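Local coordinates for protein tyrocidine synthetase 3 (Brevibacillus brevis, PDB 2JGP) that belongs to the nonribosomal assembly line for the antibiotic tyrocidine, here pairing a peptidyl carrier domain with the condensation domain that forms peptide bonds, at residues 6-9 and 10-14; 394-397 and 398-402; 233-236 and 237-241; 251-254 and 255-258. One frame throughout, in Å; residues are numbered along the deposited sequence.

Contact 1. Residues 6-9 and 10-14; sequences APRS and VWEAR
The guanidinium of Arg-8 meets the carboxylate of Glu-12 side-on, one nitrogen to each oxygen, with the two flat groups turned 31° from each other. NE gives the straighter bond: Arg-8 NE reaches the syn lone pair of Glu-12 OE2 at 3.1 Å, nearly in the guanidinium plane. The second arm, Arg-8 NH2 to Glu-12 OE1 at 2.8 Å, is tilted from both planes. A bend at chi3 (-68°) brings the NE/NH2 edge of the guanidinium round to the carboxylate, while the glutamate runs extended beyond CG. OE2 also takes the backbone N-H of Arg-8 (N to OE2 2.8 Å) from its anti side, so three bonds hold this carboxylate and fix its rotation. The setting is the start of helix 10-23, at the N-terminal end of the peptidyl carrier domain, where Ser-9 is the N-cap: its OG accepts from Glu-12 N at 3.2 Å. Here chi1 of 68° sets OG between the backbone N and the carbonyl carbon, aimed at the first turn. Pro-7 CB also lies against Ala-13 CB at 4.1 Å. Beyond the segment, Arg-8 NH2 also bonds Gln-71 OE1, and helix 70-79 packs on Glu-12 through Ala-74.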
loop_
_atom_site.group_PDB
_atom_site.type_symbol
_atom_site.label_atom_id
_atom_site.label_comp_id
_atom_site.label_asym_id
_atom_site.label_seq_id
_atom_site.Cartn_x
_atom_site.Cartn_y
_atom_site.Cartn_z
ATOM N N ALA A 6 -6.544 -6.335 18.842
ATOM C CA ALA A 6 -5.516 -6.800 17.910
ATOM C C ALA A 6 -4.508 -5.679 17.651
ATOM O O ALA A 6 -4.888 -4.510 17.650
ATOM C CB ALA A 6 -6.144 -7.259 16.609
ATOM N N PRO A 7 -3.222 -6.025 17.432
ATOM C CA PRO A 7 -2.205 -5.005 17.134
ATOM C C PRO A 7 -2.650 -4.042 16.029
ATOM O O PRO A 7 -3.217 -4.477 15.024
ATOM C CB PRO A 7 -1.006 -5.844 16.687
ATOM C CG PRO A 7 -1.160 -7.125 17.449
ATOM C CD PRO A 7 -2.642 -7.380 17.446
ATOM N N ARG A 8 -2.429 -2.746 16.232
ATOM C CA ARG A 8 -2.935 -1.705 15.324
ATOM C C ARG A 8 -1.817 -0.938 14.621
ATOM O O ARG A 8 -2.076 -0.042 13.809
ATOM C CB ARG A 8 -3.784 -0.708 16.106
ATOM C CG ARG A 8 -4.934 -1.337 16.864
ATOM C CD ARG A 8 -5.411 -0.443 17.965
ATOM N NE ARG A 8 -4.425 -0.301 19.031
ATOM C CZ ARG A 8 -4.662 0.309 20.188
ATOM N NH1 ARG A 8 -5.854 0.844 20.438
ATOM N NH2 ARG A 8 -3.704 0.396 21.099
ATOM N N SER A 9 -0.577 -1.273 14.953
ATOM C CA SER A 9 0.578 -0.595 14.396
ATOM C C SER A 9 1.708 -1.583 14.285
ATOM O O SER A 9 1.656 -2.657 14.882
ATOM C CB SER A 9 1.016 0.555 15.296
ATOM O OG SER A 9 1.544 0.067 16.515
ATOM N N VAL A 10 2.752 -1.197 13.560
ATOM C CA VAL A 10 3.915 -2.068 13.393
ATOM C C VAL A 10 4.575 -2.408 14.737
ATOM O O VAL A 10 4.924 -3.557 14.964
ATOM C CB VAL A 10 4.941 -1.467 12.373
ATOM C CG1 VAL A 10 5.510 -0.139 12.884
ATOM C CG2 VAL A 10 6.052 -2.450 12.085
ATOM N N TRP A 11 4.725 -1.435 15.635
ATOM C CA TRP A 11 5.383 -1.709 16.915
ATOM C C TRP A 11 4.498 -2.523 17.857
ATOM O O TRP A 11 5.007 -3.316 18.628
ATOM C CB TRP A 11 5.910 -0.428 17.582
ATOM C CG TRP A 11 7.142 0.067 16.893
ATOM C CD1 TRP A 11 7.271 1.215 16.165
ATOM C CD2 TRP A 11 8.406 -0.603 16.814
ATOM N NE1 TRP A 11 8.546 1.314 15.655
ATOM C CE2 TRP A 11 9.263 0.209 16.035
ATOM C CE3 TRP A 11 8.903 -1.809 17.327
ATOM C CZ2 TRP A 11 10.582 -0.140 15.769
ATOM C CZ3 TRP A 11 10.214 -2.154 17.062
ATOM C CH2 TRP A 11 11.042 -1.321 16.293
ATOM N N GLU A 12 3.180 -2.346 17.787
ATOM C CA GLU A 12 2.275 -3.204 18.560
ATOM C C GLU A 12 2.381 -4.656 18.091
ATOM O O GLU A 12 2.430 -5.582 18.913
ATOM C CB GLU A 12 0.834 -2.701 18.485
ATOM C CG GLU A 12 0.584 -1.484 19.362
ATOM C CD GLU A 12 -0.866 -1.065 19.405
ATOM O OE1 GLU A 12 -1.161 -0.048 20.083
ATOM O OE2 GLU A 12 -1.718 -1.747 18.786
ATOM N N ALA A 13 2.461 -4.850 16.773
ATOM C CA ALA A 13 2.629 -6.187 16.194
ATOM C C ALA A 13 3.965 -6.815 16.599
ATOM O O ALA A 13 4.000 -7.949 17.053
ATOM C CB ALA A 13 2.514 -6.127 14.676
ATOM N N ARG A 14 5.054 -6.064 16.448
ATOM C CA ARG A 14 6.387 -6.565 16.778
ATOM C C ARG A 14 6.496 -6.954 18.249
ATOM O O ARG A 14 6.975 -8.031 18.585
ATOM C CB ARG A 14 7.453 -5.518 16.435
ATOM C CG ARG A 14 7.665 -5.345 14.944
ATOM C CD ARG A 14 8.553 -4.165 14.626
ATOM N NE ARG A 14 8.871 -4.147 13.200
ATOM C CZ ARG A 14 9.263 -3.069 12.525
ATOM N NH1 ARG A 14 9.413 -1.898 13.130
ATOM N NH2 ARG A 14 9.505 -3.166 11.228
HETATM O O HOH W 1 4.211 1.526 15.269
#

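Contact 2. Residues 394-397 and 398-402; sequences VKQN and ALDAY. With NA (sodium ion), chain F.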
loop_
_atom_site.group_PDB
_atom_site.type_symbol
_atom_site.label_atom_id
_atom_site.label_comp_id
_atom_site.label_asym_id
_atom_site.label_seq_id
_atom_site.Cartn_x
_atom_site.Cartn_y
_atom_site.Cartn_z
ATOM N N VAL A 394 -3.395 -16.961 8.333
ATOM C CA VAL A 394 -3.400 -15.715 7.552
ATOM C C VAL A 394 -3.123 -14.504 8.435
ATOM O O VAL A 394 -2.338 -13.628 8.068
ATOM C CB VAL A 394 -4.744 -15.511 6.797
ATOM C CG1 VAL A 394 -4.804 -14.130 6.136
ATOM C CG2 VAL A 394 -4.941 -16.606 5.749
ATOM N N LYS A 395 -3.746 -14.470 9.609
ATOM C CA LYS A 395 -3.512 -13.391 10.566
ATOM C C LYS A 395 -2.062 -13.370 11.026
ATOM O O LYS A 395 -1.422 -12.315 11.032
ATOM C CB LYS A 395 -4.418 -13.546 11.787
ATOM C CG LYS A 395 -4.045 -12.639 12.949
ATOM C CD LYS A 395 -4.871 -12.947 14.180
ATOM C CE LYS A 395 -4.542 -11.990 15.308
ATOM N NZ LYS A 395 -5.451 -12.188 16.466
ATOM N N GLN A 396 -1.563 -14.533 11.431
ATOM C CA GLN A 396 -0.204 -14.663 11.938
ATOM C C GLN A 396 0.832 -14.262 10.891
ATOM O O GLN A 396 1.786 -13.544 11.194
ATOM C CB GLN A 396 0.050 -16.101 12.414
ATOM C CG GLN A 396 1.215 -16.255 13.369
ATOM C CD GLN A 396 1.133 -15.307 14.565
ATOM O OE1 GLN A 396 1.984 -14.430 14.727
ATOM N NE2 GLN A 396 0.093 -15.445 15.367
ATOM N N ASN A 397 0.639 -14.730 9.663
ATOM C CA ASN A 397 1.548 -14.404 8.572
ATOM C C ASN A 397 1.470 -12.934 8.186
ATOM O O ASN A 397 2.471 -12.346 7.774
ATOM C CB ASN A 397 1.266 -15.301 7.365
ATOM C CG ASN A 397 1.672 -16.737 7.607
ATOM O OD1 ASN A 397 2.627 -17.009 8.345
ATOM N ND2 ASN A 397 0.941 -17.671 7.006
ATOM N N ALA A 398 0.283 -12.346 8.325
ATOM C CA ALA A 398 0.091 -10.924 8.045
ATOM C C ALA A 398 0.827 -10.072 9.072
ATOM O O ALA A 398 1.576 -9.162 8.713
ATOM C CB ALA A 398 -1.388 -10.578 8.025
ATOM N N LEU A 399 0.629 -10.386 10.346
ATOM C CA LEU A 399 1.313 -9.679 11.418
ATOM C C LEU A 399 2.829 -9.816 11.286
ATOM O O LEU A 399 3.549 -8.839 11.452
ATOM C CB LEU A 399 0.852 -10.193 12.785
ATOM C CG LEU A 399 -0.592 -9.844 13.168
ATOM C CD1 LEU A 399 -0.981 -10.534 14.468
ATOM C CD2 LEU A 399 -0.751 -8.335 13.287
ATOM N N ASP A 400 3.300 -11.022 10.976
ATOM C CA ASP A 400 4.730 -11.266 10.760
ATOM C C ASP A 400 5.233 -10.432 9.588
ATOM O O ASP A 400 6.310 -9.844 9.658
ATOM C CB ASP A 400 5.007 -12.751 10.497
ATOM C CG ASP A 400 4.817 -13.625 11.730
ATOM O OD1 ASP A 400 4.716 -13.089 12.855
ATOM O OD2 ASP A 400 4.767 -14.866 11.573
ATOM N N ALA A 401 4.444 -10.377 8.517
ATOM C CA ALA A 401 4.788 -9.584 7.336
ATOM C C ALA A 401 4.886 -8.100 7.678
ATOM O O ALA A 401 5.863 -7.439 7.322
ATOM C CB ALA A 401 3.757 -9.811 6.231
ATOM N N TYR A 402 3.880 -7.584 8.381
ATOM C CA TYR A 402 3.882 -6.180 8.797
ATOM C C TYR A 402 5.063 -5.874 9.728
ATOM O O TYR A 402 5.667 -4.804 9.631
ATOM C CB TYR A 402 2.572 -5.793 9.489
ATOM C CG TYR A 402 1.316 -5.998 8.658
ATOM C CD1 TYR A 402 0.105 -6.300 9.273
ATOM C CD2 TYR A 402 1.338 -5.913 7.267
ATOM C CE1 TYR A 402 -1.055 -6.503 8.527
ATOM C CE2 TYR A 402 0.177 -6.112 6.516
ATOM C CZ TYR A 402 -1.008 -6.405 7.155
ATOM O OH TYR A 402 -2.156 -6.614 6.425
HETATM NA NA NA F . 3.054 -12.515 14.905
HETATM O O HOH W 2 5.150 -15.785 9.139
HETATM O O HOH W 3 1.938 -12.220 16.941
HETATM O O HOH W 4 4.152 -10.831 14.285
#
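Asn-397 and Asp-400 are joined through a water that donates to both, 2.9 Å from Asn-397 OD1 and 2.6 Å from Asp-400 OD2. The asparagine and aspartate both carry CG anti to the carbonyl carbon (chi1 -70° in each), which brings their oxygens to the same water. The other carboxylate oxygen faces a sodium ion: Asp-400 OD1 binds it at 2.7 Å, and Gln-396 OE1 approaches more closely, at 2.2 Å from the metal. With its chain bent at chi2 (52°), Gln-396 curls toward the ion, and its amide plane stands 51° from the carboxylate. This is an i, i+4 pair of metal ligands on helix 387-403 in the condensation domain, with two waters as further ligands. The sodium probably offsets the closeness of OE1 and OD1, and the water spanning the other oxygen restrains the carboxylate's rotation. Ala-398 packs its methyl against the preceding turn, CB lying 3.2 Å from Val-394 O. Leu-399 runs alongside Lys-395, pointing the same way, with its CD1 3.9 Å from Lys-395 CE. The extended lysine carries its ammonium past this leucine to Gly-326 O and Tyr-4 OH, while Tyr-275 of helix 267-279 touches Asp-400.

Contact 3. Residues 233-236 and 237-241; sequences LLAE and WVQLY
Leu-240 sets its isobutyl group against the carbonyl oxygen of Glu-236, with CG 3.1 Å from Glu-236 O. The two are one turn apart on helix 227-241 of the condensation domain, and the same oxygen accepts the ordinary i to i+4 bond from Leu-240 N at 2.8 Å. A chi1 of -72° directs the leucine's CG back along the helix, next to its own backbone N and just beyond that oxygen. Glu-236 sends its carboxylate elsewhere: extended beyond CG, it reaches Arg-146, in a salt bridge, and His-147, in a hydrogen bond, both through OE1. These partners probably stabilise the negative charge of a largely buried side chain. Helix 133-146 lies against this part of the helix, its Leu-143 touching both Glu-236 and Leu-240. Trp-237 also turns its indole to that neighbour, meeting Phe-140 with the ring planes at about 40°, while its CB sits 3.2 Å from Leu-233 O. Farther round the helix, Leu-234 and Val-238 form a small apolar pair, also one turn apart and bordered by Met-442 and Leu-444 of a loop. Leu-234 CD1 swings forward to Val-238 CG2, a light touch at 4.4 Å. The valine branch packs more tightly against backbone than against that methyl: Val-238 CG2 stands 3.3 Å from Leu-234 O.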
loop_
_atom_site.group_PDB
_atom_site.type_symbol
_atom_site.label_atom_id
_atom_site.label_comp_id
_atom_site.label_asym_id
_atom_site.label_seq_id
_atom_site.Cartn_x
_atom_site.Cartn_y
_atom_site.Cartn_z
ATOM N N LEU A 233 -2.465 15.740 -2.101
ATOM C CA LEU A 233 -2.377 16.840 -3.072
ATOM C C LEU A 233 -3.742 17.427 -3.441
ATOM O O LEU A 233 -3.899 18.654 -3.502
ATOM C CB LEU A 233 -1.668 16.359 -4.342
ATOM C CG LEU A 233 -0.179 16.684 -4.558
ATOM C CD1 LEU A 233 0.606 16.937 -3.298
ATOM C CD2 LEU A 233 0.466 15.596 -5.406
ATOM N N LEU A 234 -4.725 16.561 -3.678
ATOM C CA LEU A 234 -6.090 17.011 -3.978
ATOM C C LEU A 234 -6.714 17.774 -2.810
ATOM O O LEU A 234 -7.270 18.865 -2.993
ATOM C CB LEU A 234 -6.988 15.822 -4.343
ATOM C CG LEU A 234 -8.465 16.142 -4.633
ATOM C CD1 LEU A 234 -8.619 17.252 -5.665
ATOM C CD2 LEU A 234 -9.193 14.888 -5.090
ATOM N N ALA A 235 -6.644 17.183 -1.618
ATOM C CA ALA A 235 -7.223 17.780 -0.419
ATOM C C ALA A 235 -6.595 19.133 -0.138
ATOM O O ALA A 235 -7.299 20.099 0.145
ATOM C CB ALA A 235 -7.041 16.853 0.790
ATOM N N GLU A 236 -5.271 19.201 -0.235
ATOM C CA GLU A 236 -4.541 20.424 0.088
ATOM C C GLU A 236 -4.694 21.497 -0.985
ATOM O O GLU A 236 -4.661 22.687 -0.677
ATOM C CB GLU A 236 -3.069 20.120 0.351
ATOM C CG GLU A 236 -2.862 19.273 1.596
ATOM C CD GLU A 236 -1.421 19.177 2.018
ATOM O OE1 GLU A 236 -0.544 19.627 1.258
ATOM O OE2 GLU A 236 -1.163 18.640 3.115
ATOM N N TRP A 237 -4.861 21.077 -2.238
ATOM C CA TRP A 237 -5.143 22.014 -3.322
ATOM C C TRP A 237 -6.468 22.738 -3.053
ATOM O O TRP A 237 -6.549 23.965 -3.155
ATOM C CB TRP A 237 -5.195 21.294 -4.674
ATOM C CG TRP A 237 -5.500 22.231 -5.795
ATOM C CD1 TRP A 237 -4.615 23.022 -6.459
ATOM C CD2 TRP A 237 -6.791 22.511 -6.352
ATOM N NE1 TRP A 237 -5.271 23.775 -7.405
ATOM C CE2 TRP A 237 -6.608 23.480 -7.360
ATOM C CE3 TRP A 237 -8.083 22.036 -6.099
ATOM C CZ2 TRP A 237 -7.667 23.981 -8.118
ATOM C CZ3 TRP A 237 -9.139 22.534 -6.857
ATOM C CH2 TRP A 237 -8.921 23.497 -7.854
ATOM N N VAL A 238 -7.495 21.965 -2.702
ATOM C CA VAL A 238 -8.814 22.501 -2.350
ATOM C C VAL A 238 -8.733 23.482 -1.178
ATOM O O VAL A 238 -9.349 24.554 -1.212
ATOM C CB VAL A 238 -9.801 21.355 -1.990
ATOM C CG1 VAL A 238 -11.063 21.898 -1.328
ATOM C CG2 VAL A 238 -10.151 20.552 -3.238
ATOM N N GLN A 239 -7.978 23.110 -0.148
ATOM C CA GLN A 239 -7.773 23.972 1.019
ATOM C C GLN A 239 -7.022 25.256 0.654
ATOM O O GLN A 239 -7.433 26.352 1.043
ATOM C CB GLN A 239 -7.017 23.218 2.121
ATOM C CG GLN A 239 -7.858 22.187 2.861
ATOM C CD GLN A 239 -7.029 21.315 3.788
ATOM O OE1 GLN A 239 -6.282 20.447 3.337
ATOM N NE2 GLN A 239 -7.160 21.539 5.090
ATOM N N LEU A 240 -5.927 25.111 -0.093
ATOM C CA LEU A 240 -5.117 26.261 -0.519
ATOM C C LEU A 240 -5.887 27.226 -1.421
ATOM O O LEU A 240 -5.742 28.443 -1.289
ATOM C CB LEU A 240 -3.838 25.801 -1.223
ATOM C CG LEU A 240 -2.778 25.180 -0.309
ATOM C CD1 LEU A 240 -1.720 24.449 -1.136
ATOM C CD2 LEU A 240 -2.142 26.228 0.603
ATOM N N TYR A 241 -6.706 26.684 -2.324
ATOM C CA TYR A 241 -7.576 27.503 -3.172
ATOM C C TYR A 241 -8.528 28.362 -2.329
ATOM O O TYR A 241 -8.828 29.500 -2.692
ATOM C CB TYR A 241 -8.380 26.625 -4.139
ATOM C CG TYR A 241 -9.191 27.405 -5.160
ATOM C CD1 TYR A 241 -8.695 27.644 -6.442
ATOM C CD2 TYR A 241 -10.457 27.904 -4.845
ATOM C CE1 TYR A 241 -9.436 28.359 -7.381
ATOM C CE2 TYR A 241 -11.201 28.618 -5.774
ATOM C CZ TYR A 241 -10.686 28.841 -7.041
ATOM O OH TYR A 241 -11.426 29.547 -7.967
#

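Contact 4. Residues 251-254 and 255-258; sequences IQYK and DFAV
Among the polar contacts, Asp-255 reaches back to the backbone of Gln-252, OD2 accepting from Gln-252 N at 2.8 Å in a nearly straight bond (171°). Gln-252 is the N-cap of helix 253-263, and this return from the third residue after the cap to the cap's own N-H is the backward half of a capping box. Asp-255 holds CG anti to its carbonyl carbon (chi1 -60°), which turns the carboxylate back to the cap, and OD2 is met on its anti side. The Gln-252 side chain folds round on itself instead, in the conformer described, its OE1 accepting in the carbonyl plane from Tyr-253 N at 3.1 Å. A water bridges charges: it takes a bond from Lys-254 NZ and donates to Asp-255 OD1, which also accepts from Val-91 N, while the lysine has a salt bridge to Glu-148. Two partners thus hold OD1 and help fix the carboxylate's rotation. Apolar contacts accompany these. Ile-251 CG2 sits against Asp-255 CB at 3.8 Å. Tyr-253 and Phe-256 run side by side, their rings obliquely set with planes 59° apart. Phe-371 meets both, and Tyr-253 OH bonds Met-370 O and Ser-100 OG. Phe-256 CD2 lies over one face of the tyrosine ring, nearer its rim, 3.8 Å from Tyr-253 CE1.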
loop_
_atom_site.group_PDB
_atom_site.type_symbol
_atom_site.label_atom_id
_atom_site.label_comp_id
_atom_site.label_asym_id
_atom_site.label_seq_id
_atom_site.Cartn_x
_atom_site.Cartn_y
_atom_site.Cartn_z
ATOM N N ILE A 251 8.784 16.102 8.738
ATOM C CA ILE A 251 9.673 15.180 8.058
ATOM C C ILE A 251 9.392 15.229 6.558
ATOM O O ILE A 251 8.238 15.351 6.138
ATOM C CB ILE A 251 9.468 13.737 8.610
ATOM C CG1 ILE A 251 9.761 13.680 10.120
ATOM C CG2 ILE A 251 10.338 12.740 7.885
ATOM C CD1 ILE A 251 11.206 13.988 10.492
ATOM N N GLN A 252 10.458 15.141 5.761
ATOM C CA GLN A 252 10.314 15.153 4.302
ATOM C C GLN A 252 10.799 13.852 3.681
ATOM O O GLN A 252 11.398 13.012 4.349
ATOM C CB GLN A 252 11.031 16.363 3.691
ATOM C CG GLN A 252 10.114 17.573 3.489
ATOM C CD GLN A 252 9.170 17.414 2.305
ATOM O OE1 GLN A 252 9.193 16.393 1.596
ATOM N NE2 GLN A 252 8.322 18.423 2.087
ATOM N N TYR A 253 10.507 13.661 2.395
ATOM C CA TYR A 253 10.855 12.404 1.734
ATOM C C TYR A 253 12.352 12.110 1.807
ATOM O O TYR A 253 12.745 10.974 2.046
ATOM C CB TYR A 253 10.391 12.365 0.271
ATOM C CG TYR A 253 10.412 10.965 -0.293
ATOM C CD1 TYR A 253 9.367 10.088 -0.047
ATOM C CD2 TYR A 253 11.494 10.500 -1.040
ATOM C CE1 TYR A 253 9.381 8.797 -0.532
ATOM C CE2 TYR A 253 11.513 9.211 -1.537
ATOM C CZ TYR A 253 10.452 8.359 -1.282
ATOM O OH TYR A 253 10.453 7.075 -1.777
ATOM N N LYS A 254 13.191 13.126 1.629
ATOM C CA LYS A 254 14.644 12.904 1.648
ATOM C C LYS A 254 15.121 12.375 3.006
ATOM O O LYS A 254 16.100 11.636 3.070
ATOM C CB LYS A 254 15.413 14.169 1.254
ATOM C CG LYS A 254 15.353 15.330 2.235
ATOM C CD LYS A 254 16.049 16.537 1.619
ATOM C CE LYS A 254 16.288 17.640 2.628
ATOM N NZ LYS A 254 15.024 18.243 3.115
ATOM N N ASP A 255 14.413 12.745 4.075
ATOM C CA ASP A 255 14.705 12.235 5.418
ATOM C C ASP A 255 14.457 10.727 5.465
ATOM O O ASP A 255 15.269 9.965 6.007
ATOM C CB ASP A 255 13.840 12.933 6.478
ATOM C CG ASP A 255 14.062 14.436 6.536
ATOM O OD1 ASP A 255 15.220 14.893 6.382
ATOM O OD2 ASP A 255 13.071 15.170 6.778
ATOM N N PHE A 256 13.329 10.304 4.899
ATOM C CA PHE A 256 13.012 8.885 4.775
ATOM C C PHE A 256 14.052 8.163 3.922
ATOM O O PHE A 256 14.516 7.092 4.299
ATOM C CB PHE A 256 11.600 8.682 4.182
ATOM C CG PHE A 256 11.354 7.295 3.651
ATOM C CD1 PHE A 256 11.138 6.229 4.520
ATOM C CD2 PHE A 256 11.326 7.053 2.286
ATOM C CE1 PHE A 256 10.918 4.958 4.036
ATOM C CE2 PHE A 256 11.106 5.790 1.796
ATOM C CZ PHE A 256 10.900 4.734 2.663
ATOM N N ALA A 257 14.408 8.743 2.772
ATOM C CA ALA A 257 15.391 8.129 1.863
ATOM C C ALA A 257 16.783 7.964 2.489
ATOM O O ALA A 257 17.430 6.917 2.337
ATOM C CB ALA A 257 15.480 8.924 0.553
ATOM N N VAL A 258 17.239 8.990 3.199
ATOM C CA VAL A 258 18.512 8.909 3.909
ATOM C C VAL A 258 18.442 7.825 4.983
ATOM O O VAL A 258 19.368 7.027 5.120
ATOM C CB VAL A 258 18.918 10.257 4.535
ATOM C CG1 VAL A 258 20.147 10.082 5.421
ATOM C CG2 VAL A 258 19.203 11.282 3.437
HETATM O O HOH W 5 15.019 17.424 5.551
#

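Overall arrangement
From the N terminus, contact 1 closes the loop that leads into helix 10-23. Contact 3 follows within helix 227-241, then contact 4 closes the entry to the next helix, 253-263, and contact 2 comes last, within helix 387-403. All four are local and in series; none nests in or crosses another. Space reorders them: contacts 1 and 2, remote in sequence, touch, with Val-10 CG2 3.4 Å from Tyr-402 O and Leu-399 CD2 near Pro-7 and Ala-13. Carrier-domain and condensation-domain helices thereby meet beside the sodium. Contacts 2 and 3 lie on opposite sides of the chain's centre, their centres about 36 Å apart. Contact 4 is about 9 Å from contact 3 at nearest atoms.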